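Local coordinates for heme oxygenase (Chlamydomonas reinhardtii, PDB 4RAJ), which probably cleaves heme oxidatively to biliverdin, with release of iron and carbon monoxide, at residues 57-61 with 99-103. Coordinates in Å, arbitrary orientation, origin at the centre of the assembly. Numbering follows the deposited sequence.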
loop_
_atom_site.group_PDB
_atom_site.type_symbol
_atom_site.label_atom_id
_atom_site.label_comp_id
_atom_site.label_asym_id
_atom_site.label_seq_id
_atom_site.Cartn_x
_atom_site.Cartn_y
_atom_site.Cartn_z
ATOM N N LEU A 57 7.481 8.869 -1.804
ATOM C CA LEU A 57 6.065 8.564 -2.078
ATOM C C LEU A 57 5.891 7.937 -3.452
ATOM O O LEU A 57 5.065 7.034 -3.642
ATOM C CB LEU A 57 5.190 9.825 -2.009
ATOM C CG LEU A 57 4.692 10.410 -0.690
ATOM C CD1 LEU A 57 3.705 11.525 -0.986
ATOM C CD2 LEU A 57 4.032 9.371 0.180
ATOM N N GLY A 58 6.657 8.438 -4.415
ATOM C CA GLY A 58 6.613 7.933 -5.777
ATOM C C GLY A 58 6.872 6.436 -5.899
ATOM O O GLY A 58 6.287 5.796 -6.754
ATOM N N CYS A 59 7.731 5.878 -5.047
ATOM C CA CYS A 59 7.950 4.432 -5.030
ATOM C C CYS A 59 6.646 3.715 -4.802
ATOM O O CYS A 59 6.312 2.746 -5.475
ATOM C CB CYS A 59 8.940 4.029 -3.937
ATOM S SG CYS A 59 10.574 4.666 -4.240
ATOM N N PHE A 60 5.895 4.204 -3.837
ATOM C CA PHE A 60 4.668 3.530 -3.486
ATOM C C PHE A 60 3.491 3.948 -4.356
ATOM O O PHE A 60 2.481 3.235 -4.427
ATOM C CB PHE A 60 4.431 3.729 -1.992
ATOM C CG PHE A 60 5.371 2.901 -1.191
ATOM C CD1 PHE A 60 5.053 1.587 -0.890
ATOM C CD2 PHE A 60 6.635 3.369 -0.879
ATOM C CE1 PHE A 60 5.956 0.780 -0.209
ATOM C CE2 PHE A 60 7.549 2.561 -0.201
ATOM C CZ PHE A 60 7.202 1.269 0.131
ATOM N N TYR A 61 3.636 5.064 -5.057
ATOM C CA TYR A 61 2.712 5.374 -6.137
ATOM C C TYR A 61 2.716 4.186 -7.103
ATOM O O TYR A 61 1.657 3.633 -7.434
ATOM C CB TYR A 61 3.107 6.682 -6.838
ATOM C CG TYR A 61 2.497 6.845 -8.208
ATOM C CD1 TYR A 61 1.118 6.923 -8.377
ATOM C CD2 TYR A 61 3.303 6.921 -9.340
ATOM C CE1 TYR A 61 0.551 7.077 -9.653
ATOM C CE2 TYR A 61 2.749 7.066 -10.608
ATOM C CZ TYR A 61 1.379 7.148 -10.758
ATOM O OH TYR A 61 0.843 7.285 -12.028
ATOM N N PHE A 99 -1.862 9.147 -4.379
ATOM C CA PHE A 99 -0.400 9.248 -4.488
ATOM C C PHE A 99 0.005 10.111 -5.675
ATOM O O PHE A 99 0.899 10.937 -5.585
ATOM C CB PHE A 99 0.247 7.864 -4.639
ATOM C CG PHE A 99 0.514 7.168 -3.327
ATOM C CD1 PHE A 99 -0.474 6.387 -2.742
ATOM C CD2 PHE A 99 1.755 7.282 -2.695
ATOM C CE1 PHE A 99 -0.240 5.741 -1.553
ATOM C CE2 PHE A 99 1.996 6.646 -1.509
ATOM C CZ PHE A 99 0.995 5.869 -0.931
ATOM N N LYS A 100 -0.649 9.910 -6.805
ATOM C CA LYS A 100 -0.281 10.675 -7.988
ATOM C C LYS A 100 -0.541 12.162 -7.759
ATOM O O LYS A 100 0.267 12.994 -8.143
ATOM C CB LYS A 100 -1.044 10.189 -9.222
ATOM C CG LYS A 100 -0.389 10.635 -10.526
ATOM C CD LYS A 100 -1.295 10.412 -11.733
ATOM C CE LYS A 100 -0.486 10.517 -13.018
ATOM N NZ LYS A 100 -1.373 10.548 -14.213
ATOM N N GLN A 101 -1.660 12.497 -7.122
ATOM C CA GLN A 101 -1.949 13.894 -6.800
ATOM C C GLN A 101 -0.846 14.526 -5.953
ATOM O O GLN A 101 -0.406 15.651 -6.218
ATOM C CB GLN A 101 -3.295 14.008 -6.070
ATOM C CG GLN A 101 -4.480 13.891 -6.999
ATOM C CD GLN A 101 -5.780 13.661 -6.247
ATOM O OE1 GLN A 101 -6.040 14.300 -5.225
ATOM N NE2 GLN A 101 -6.605 12.747 -6.753
ATOM N N ASP A 102 -0.407 13.809 -4.928
ATOM C CA ASP A 102 0.650 14.318 -4.055
ATOM C C ASP A 102 1.969 14.486 -4.807
ATOM O O ASP A 102 2.641 15.513 -4.685
ATOM C CB ASP A 102 0.852 13.390 -2.859
ATOM C CG ASP A 102 -0.240 13.535 -1.827
ATOM O OD1 ASP A 102 -1.044 14.505 -1.926
ATOM O OD2 ASP A 102 -0.283 12.680 -0.910
ATOM N N VAL A 103 2.340 13.479 -5.584
ATOM C CA VAL A 103 3.583 13.559 -6.343
ATOM C C VAL A 103 3.570 14.756 -7.309
ATOM O O VAL A 103 4.562 15.483 -7.413
ATOM C CB VAL A 103 3.845 12.242 -7.109
ATOM C CG1 VAL A 103 4.965 12.406 -8.132
ATOM C CG2 VAL A 103 4.178 11.113 -6.110
#
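In the all-helical heme oxygenase fold, the long helix 50-76 packs against the short helix 96-107 in a roughly antiparallel helix pair, the local axes 9.4 Å apart and inclined at 148°. F99 is the centrepiece. Its side chain points into the facing helix and lies along the backbone turn from L57 to Y61, one ring face covered by the carbonyl carbon of F60, while F64, a turn further on, meets the same ring. Beside it, L57 CD2 lies 3.8 Å from F99 CE2, and the L57 side chain also touches D102, whose carboxylate is hydrogen-bonded to the backbone nitrogens of A175 and A176. Where the CA atoms of G58 and V103 pair at 6.4 Å, V103 CG2 rests 4.0 Å from G58 CA. The F60 ring leads away from F99 to a bound PG6 molecule, probably from the crystallisation liquor, while F60 CB packs 3.8 Å from F99 CE2. No hydrogen bond joins 57-61 to 99-103. Y61 packs beside the base of F99, the two CB atoms 3.8 Å apart; its ring edge meets F99 CB, and Y61 CE1 lies 3.5 Å from K100 CB.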